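Local coordinates for protein triosephosphate isomerase (Trichomonas vaginalis, PDB 4O4V) that probably catalyses the interconversion of D-glyceraldehyde 3-phosphate and dihydroxyacetone phosphate in glycolysis and gluconeogenesis, working as a homodimeric TIM barrel, at residues Gly8-Asn13 with Lys22-Leu27; Lys113-Leu116 with Lys121-Tyr124. All coordinates share one frame; numbering follows the deposited sequence.

Contact 1: residues Gly8-Asn13 with Lys22-Leu27; sequences GNWKAN and KLIEML
One face of the Trp10 indole carries the methyl CD2 of Leu23, while Ile24 and Leu27 of the same helix lie at the ring's edge, near its plane. The methyl makes a CH-pi contact over the six-membered ring, though its exact spacing is doubtful. Leu23 CG lies 3.6 Å from Trp10 CZ2 as the side chain leans on the ring. Leu23 reaches across with CG anti to its backbone N (chi1 179°), and the indole meets it from the opposite direction. At the edge, Ile24 CG1 stands 4.2 Å from Trp10 CH2, and Leu27 CD1 is 4.4 Å from Trp10 CZ2. A broad apolar ring suits this place, because it spans the distance between a strand's end and a helix whose nearest CA atoms, of Trp10 and Leu23, are 10.4 Å apart.

Amides hold the chain around Trp10. Asn9 OD1 accepts from Lys11 N at 3.0 Å, an Asx turn with the donor well above the carbonyl plane, and Asn13 ND2 gives a 2.9 Å bond to Trp10 O, which lies in its amide plane. Asn9 ND2 and Asn13 OD1 hydrogen-bond Thr74 and Asn70 of the second subunit, respectively. The contact joins first strand to helix in the beta-alpha-beta unit 5-9, 17-28, 37-41 of the TIM barrel. Strand 5-9 runs between strands 37-41 and 229-232, and helix 17-28 between helices 47-53, touched by Ile24, and 240-246, touched by Leu27.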
ATOM      1  N   GLY A   8       0.254  14.245 -12.467  1.00  7.25           N
ATOM      2  CA  GLY A   8       0.160  14.828 -11.140  1.00  7.76           C
ATOM      3  C   GLY A   8       0.256  13.760 -10.078  1.00  8.22           C
ATOM      4  O   GLY A   8      -0.726  13.011  -9.897  1.00 10.55           O
ATOM      5  N   ASN A   9       1.335  13.696  -9.327  1.00  7.24           N
ATOM      6  CA  ASN A   9       1.492  12.707  -8.259  1.00  6.73           C
ATOM      7  C   ASN A   9       1.088  13.346  -6.937  1.00  6.24           C
ATOM      8  O   ASN A   9       1.851  14.113  -6.355  1.00  7.28           O
ATOM      9  CB  ASN A   9       2.942  12.241  -8.212  1.00  7.95           C
ATOM     10  CG  ASN A   9       3.184  11.206  -7.150  1.00  7.12           C
ATOM     11  OD1 ASN A   9       2.237  10.652  -6.566  1.00  7.53           O
ATOM     12  ND2 ASN A   9       4.437  10.892  -6.916  1.00  7.72           N
ATOM     13  N   TRP A  10      -0.104  13.027  -6.457  1.00  6.68           N
ATOM     14  CA  TRP A  10      -0.559  13.537  -5.161  1.00  6.81           C
ATOM     15  C   TRP A  10       0.261  13.005  -4.002  1.00  6.93           C
ATOM     16  O   TRP A  10       0.204  13.582  -2.915  1.00  8.21           O
ATOM     17  CB  TRP A  10      -2.014  13.180  -4.918  1.00  7.09           C
ATOM     18  CG  TRP A  10      -3.000  13.863  -5.817  1.00  7.78           C
ATOM     19  CD1 TRP A  10      -2.760  14.636  -6.918  1.00  8.50           C
ATOM     20  CD2 TRP A  10      -4.420  13.780  -5.681  1.00  8.18           C
ATOM     21  NE1 TRP A  10      -3.967  15.037  -7.480  1.00  9.31           N
ATOM     22  CE2 TRP A  10      -4.993  14.533  -6.726  1.00  9.78           C
ATOM     23  CE3 TRP A  10      -5.266  13.156  -4.754  1.00  9.03           C
ATOM     24  CZ2 TRP A  10      -6.386  14.660  -6.889  1.00 11.16           C
ATOM     25  CZ3 TRP A  10      -6.651  13.283  -4.924  1.00 10.21           C
ATOM     26  CH2 TRP A  10      -7.185  14.034  -5.973  1.00 11.13           C
ATOM     27  N   LYS A  11       0.989  11.915  -4.199  1.00  6.51           N
ATOM     28  CA  LYS A  11       1.724  11.232  -3.136  1.00  6.85           C
ATOM     29  C   LYS A  11       0.725  10.826  -2.065  1.00  6.89           C
ATOM     30  O   LYS A  11      -0.405  10.443  -2.387  1.00  7.23           O
ATOM     31  CB  LYS A  11       2.922  12.024  -2.607  1.00  6.90           C
ATOM     32  CG  LYS A  11       3.859  12.502  -3.736  1.00  7.29           C
ATOM     33  CD  LYS A  11       5.107  13.161  -3.211  1.00  8.37           C
ATOM     34  CE  LYS A  11       6.011  13.608  -4.339  1.00  8.88           C
ATOM     35  NZ  LYS A  11       7.296  14.101  -3.790  1.00 10.12           N
ATOM     36  N   ALA A  12       1.088  10.857  -0.794  1.00  6.77           N
ATOM     37  CA  ALA A  12       0.177  10.463   0.293  1.00  7.30           C
ATOM     38  C   ALA A  12      -0.607  11.683   0.769  1.00  7.52           C
ATOM     39  O   ALA A  12      -0.434  12.167   1.886  1.00  8.09           O
ATOM     40  CB  ALA A  12       0.924   9.796   1.430  1.00  7.55           C
ATOM     41  N   ASN A  13      -1.451  12.169  -0.120  1.00  7.26           N
ATOM     42  CA  ASN A  13      -2.241  13.374   0.124  1.00  7.58           C
ATOM     43  C   ASN A  13      -3.488  13.297  -0.734  1.00  7.99           C
ATOM     44  O   ASN A  13      -3.524  12.557  -1.723  1.00  7.98           O
ATOM     45  CB  ASN A  13      -1.503  14.638  -0.336  1.00  8.18           C
ATOM     46  CG  ASN A  13      -0.201  14.883   0.352  1.00  9.53           C
ATOM     47  OD1 ASN A  13      -0.168  15.427   1.472  1.00 11.08           O
ATOM     48  ND2 ASN A  13       0.895  14.519  -0.287  1.00  9.79           N
ATOM     49  N   LYS A  22     -12.754  18.113  -3.386  1.00 10.65           N
ATOM     50  CA  LYS A  22     -12.564  19.530  -3.693  1.00 11.48           C
ATOM     51  C   LYS A  22     -11.486  19.713  -4.761  1.00 11.15           C
ATOM     52  O   LYS A  22     -11.625  20.537  -5.667  1.00 11.70           O
ATOM     53  CB  LYS A  22     -12.201  20.281  -2.411  1.00 13.37           C
ATOM     54  N   LEU A  23     -10.392  18.971  -4.645  1.00  9.89           N
ATOM     55  CA  LEU A  23      -9.317  19.068  -5.625  1.00 10.54           C
ATOM     56  C   LEU A  23      -9.831  18.646  -6.997  1.00  9.18           C
ATOM     57  O   LEU A  23      -9.523  19.283  -8.015  1.00  9.92           O
ATOM     58  CB  LEU A  23      -8.168  18.181  -5.194  1.00 11.43           C
ATOM     59  CG  LEU A  23      -6.934  18.108  -6.085  1.00 18.01           C
ATOM     60  CD1 LEU A  23      -6.461  19.471  -6.506  1.00 20.70           C
ATOM     61  CD2 LEU A  23      -5.843  17.384  -5.324  1.00 17.74           C
ATOM     62  N   ILE A  24     -10.589  17.568  -7.060  1.00  9.39           N
ATOM     63  CA  ILE A  24     -11.161  17.114  -8.315  1.00  9.82           C
ATOM     64  C   ILE A  24     -12.062  18.173  -8.943  1.00 10.15           C
ATOM     65  O   ILE A  24     -12.017  18.413 -10.153  1.00 10.53           O
ATOM     66  CB  ILE A  24     -11.933  15.809  -8.120  1.00 10.19           C
ATOM     67  CG1 ILE A  24     -10.966  14.676  -7.780  1.00 10.69           C
ATOM     68  CG2 ILE A  24     -12.741  15.438  -9.372  1.00 12.09           C
ATOM     69  CD1 ILE A  24     -11.650  13.459  -7.113  1.00 12.36           C
ATOM     70  N   GLU A  25     -12.893  18.811  -8.140  1.00 10.08           N
ATOM     71  CA  GLU A  25     -13.751  19.878  -8.670  1.00 12.21           C
ATOM     72  C   GLU A  25     -12.924  20.983  -9.316  1.00 11.32           C
ATOM     73  O   GLU A  25     -13.288  21.481 -10.407  1.00 13.00           O
ATOM     74  CB  GLU A  25     -14.624  20.443  -7.557  1.00 15.01           C
ATOM     75  N   MET A  26     -11.807  21.359  -8.717  0.64 11.52           N
ATOM     76  CA  MET A  26     -10.948  22.401  -9.283  0.64 12.94           C
ATOM     77  C   MET A  26     -10.301  21.956 -10.576  0.64 11.29           C
ATOM     78  O   MET A  26     -10.210  22.717 -11.538  0.64 12.71           O
ATOM     79  CB  MET A  26      -9.892  22.809  -8.265  0.64 13.16           C
ATOM     80  CG  MET A  26      -8.884  23.871  -8.754  0.64 18.68           C
ATOM     81  SD  MET A  26      -7.499  23.309  -9.792  0.64 17.53           S
ATOM     82  CE  MET A  26      -6.486  22.433  -8.629  0.64 23.41           C
ATOM     83  N   LEU A  27      -9.852  20.727 -10.631  1.00 10.25           N
ATOM     84  CA  LEU A  27      -9.276  20.201 -11.854  1.00 10.35           C
ATOM     85  C   LEU A  27     -10.314  20.136 -12.968  1.00  9.53           C
ATOM     86  O   LEU A  27      -9.991  20.390 -14.138  1.00  9.47           O
ATOM     87  CB  LEU A  27      -8.698  18.801 -11.628  1.00  9.44           C
ATOM     88  CG  LEU A  27      -7.545  18.705 -10.615  1.00 10.55           C
ATOM     89  CD1 LEU A  27      -7.134  17.280 -10.375  1.00 12.60           C
ATOM     90  CD2 LEU A  27      -6.345  19.525 -11.077  1.00 11.99           C
TER

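Contact 2: residues Lys113-Leu116 with Lys121-Tyr124; sequences KFAL and KIIY
The backbone of Ile122 is gripped by hydrogen bonds with Val162 of strand 161-165 and with Asp160 just before that strand, and its side chain is turned toward Ala115 and Leu116 of the helix. No hydrogen bond passes between 113-116 and 121-124 themselves: the two are joined by hydrocarbon alone, as expected where a helix lies on a sheet whose polar backbone atoms are already paired with those of adjacent strands.

Ile122 uses its two branches separately. With chi1 at 68°, CG1 sits between the backbone N and the carbonyl carbon, and CG2 lies beside the N. The short branch ends at Ala115, where CG2 meets CB at 3.9 Å. The long branch carries CD1 to Leu116 CD1, also 3.9 Å away. The side chains of Leu116 and Ile122 cross at about a right angle, meeting methyl against methyl. Beta-branched isoleucine suits an extended strand and offers two apolar arms to one helix. Alanine suits the helix position aimed at the strand, since its single methyl lets the backbones come near, whereas Leu116, whose CB does not point straight at the strand, needs a longer branch to reach it.

Further cover comes from Ala112 and Leu92 against Ile122, and from Ile153, Pro154 and Val161 against Leu116. Lys113, turned away from the strand, pairs instead with Glu117 in a salt bridge one turn further along its helix, a fitting place for a long charged chain. Helix 105-117 leads through a short loop into strand 121-126, which lies parallel to strand 89-92 beside it; this is the returning half of a beta-alpha-beta crossover, the repeating element of the TIM barrel, with an apolar seam between outer helix and inner strand.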
ATOM      1  N   LYS A 113       6.985  -5.675 -15.605  1.00  9.59           N
ATOM      2  CA  LYS A 113       6.592  -6.761 -16.483  1.00  9.48           C
ATOM      3  C   LYS A 113       5.146  -7.166 -16.204  1.00  9.27           C
ATOM      4  O   LYS A 113       4.351  -7.329 -17.143  1.00  9.90           O
ATOM      5  CB  LYS A 113       7.520  -7.943 -16.281  1.00 11.08           C
ATOM      6  CG  LYS A 113       7.207  -9.160 -17.160  1.00 12.77           C
ATOM      7  CD  LYS A 113       8.243 -10.276 -16.989  1.00 15.55           C
ATOM      8  CE  LYS A 113       8.005 -11.489 -17.900  1.00 16.77           C
ATOM      9  NZ  LYS A 113       6.789 -12.216 -17.538  1.00 17.79           N
ATOM     10  N   PHE A 114       4.806  -7.374 -14.938  1.00  9.69           N
ATOM     11  CA  PHE A 114       3.472  -7.836 -14.575  1.00 10.15           C
ATOM     12  C   PHE A 114       2.415  -6.807 -14.947  1.00  8.86           C
ATOM     13  O   PHE A 114       1.379  -7.157 -15.522  1.00 10.21           O
ATOM     14  CB  PHE A 114       3.401  -8.176 -13.089  1.00 10.25           C
ATOM     15  CG  PHE A 114       2.087  -8.742 -12.689  1.00 10.18           C
ATOM     16  CD1 PHE A 114       1.772 -10.022 -13.005  1.00 12.28           C
ATOM     17  CD2 PHE A 114       1.149  -7.963 -12.006  1.00 10.84           C
ATOM     18  CE1 PHE A 114       0.535 -10.546 -12.677  1.00 13.15           C
ATOM     19  CE2 PHE A 114      -0.067  -8.495 -11.674  1.00 12.79           C
ATOM     20  CZ  PHE A 114      -0.369  -9.769 -12.015  1.00 14.31           C
ATOM     21  N   ALA A 115       2.683  -5.534 -14.671  1.00  8.98           N
ATOM     22  CA  ALA A 115       1.711  -4.489 -15.003  1.00  8.67           C
ATOM     23  C   ALA A 115       1.466  -4.432 -16.524  1.00  8.41           C
ATOM     24  O   ALA A 115       0.311  -4.436 -16.989  1.00  9.64           O
ATOM     25  CB  ALA A 115       2.172  -3.156 -14.480  1.00  8.82           C
ATOM     26  N   LEU A 116       2.549  -4.391 -17.295  1.00  8.74           N
ATOM     27  CA  LEU A 116       2.439  -4.265 -18.757  1.00  9.01           C
ATOM     28  C   LEU A 116       1.771  -5.482 -19.365  1.00  9.93           C
ATOM     29  O   LEU A 116       0.899  -5.339 -20.246  1.00 11.97           O
ATOM     30  CB  LEU A 116       3.802  -4.015 -19.379  1.00  8.87           C
ATOM     31  CG  LEU A 116       4.377  -2.635 -19.080  1.00  8.94           C
ATOM     32  CD1 LEU A 116       5.849  -2.606 -19.371  1.00  9.32           C
ATOM     33  CD2 LEU A 116       3.635  -1.530 -19.822  1.00  9.49           C
ATOM     34  N   LYS A 121      -0.480   0.704 -18.212  1.00  9.72           N
ATOM     35  CA  LYS A 121       0.572   1.601 -18.635  1.00  8.76           C
ATOM     36  C   LYS A 121       1.331   2.070 -17.415  1.00  8.16           C
ATOM     37  O   LYS A 121       0.738   2.171 -16.329  1.00  8.90           O
ATOM     38  CB  LYS A 121      -0.032   2.800 -19.362  1.00 10.03           C
ATOM     39  CG  LYS A 121      -0.864   2.420 -20.582  1.00 12.41           C
ATOM     40  CD  LYS A 121      -1.502   3.648 -21.232  1.00 14.57           C
ATOM     41  CE  LYS A 121      -2.315   3.285 -22.484  1.00 20.28           C
ATOM     42  NZ  LYS A 121      -2.657   4.514 -23.233  1.00 22.06           N
ATOM     43  N   ILE A 122       2.631   2.345 -17.562  1.00  7.65           N
ATOM     44  CA  ILE A 122       3.470   2.636 -16.431  1.00  7.09           C
ATOM     45  C   ILE A 122       4.236   3.927 -16.576  1.00  7.58           C
ATOM     46  O   ILE A 122       4.673   4.283 -17.692  1.00  7.69           O
ATOM     47  CB  ILE A 122       4.458   1.480 -16.105  1.00  7.49           C
ATOM     48  CG1 ILE A 122       5.532   1.273 -17.169  1.00  8.51           C
ATOM     49  CG2 ILE A 122       3.692   0.181 -15.852  1.00  9.49           C
ATOM     50  CD1 ILE A 122       6.587   0.206 -16.826  1.00  9.21           C
ATOM     51  N   ILE A 123       4.440   4.606 -15.454  1.00  7.26           N
ATOM     52  CA  ILE A 123       5.366   5.716 -15.336  1.00  7.34           C
ATOM     53  C   ILE A 123       6.495   5.202 -14.460  1.00  6.81           C
ATOM     54  O   ILE A 123       6.338   5.071 -13.227  1.00  8.01           O
ATOM     55  CB  ILE A 123       4.730   6.963 -14.725  1.00  7.38           C
ATOM     56  CG1 ILE A 123       3.520   7.444 -15.530  1.00  8.06           C
ATOM     57  CG2 ILE A 123       5.770   8.076 -14.572  1.00  8.91           C
ATOM     58  CD1 ILE A 123       2.630   8.401 -14.770  1.00 10.37           C
ATOM     59  N   TYR A 124       7.609   4.843 -15.078  1.00  6.84           N
ATOM     60  CA  TYR A 124       8.724   4.172 -14.389  1.00  7.32           C
ATOM     61  C   TYR A 124       9.774   5.213 -14.012  1.00  6.87           C
ATOM     62  O   TYR A 124      10.280   5.923 -14.902  1.00  7.41           O
ATOM     63  CB  TYR A 124       9.325   3.097 -15.289  1.00  8.05           C
ATOM     64  CG  TYR A 124      10.240   2.138 -14.569  1.00  8.75           C
ATOM     65  CD1 TYR A 124      11.571   2.414 -14.399  1.00  9.60           C
ATOM     66  CD2 TYR A 124       9.745   0.950 -14.046  1.00  9.85           C
ATOM     67  CE1 TYR A 124      12.424   1.491 -13.744  1.00  9.97           C
ATOM     68  CE2 TYR A 124      10.571   0.052 -13.418  1.00 11.05           C
ATOM     69  CZ  TYR A 124      11.892   0.325 -13.259  1.00 10.06           C
ATOM     70  OH  TYR A 124      12.673  -0.634 -12.639  1.00 12.87           O
TER

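How the contacts relate
Contact 1 closes before contact 2 opens along the chain, and their centres lie about 22 Å apart, with nearest atoms about 7 Å from each other and no touch. Both reach the same parallel sheet, through strands 5-9 and 121-126. These stand across the closed barrel from each other, with strands 37-41, 59-62 and 89-92 between them one way round and 161-165, 207-209 and 229-232 the other. In contact 1 a strand's exit is packed against the helix that follows, in contact 2 a helix against the strand that follows: both junctions by which the barrel wraps helices round strands. Contact 1 also adjoins the second subunit, while contact 2 belongs to one chain alone.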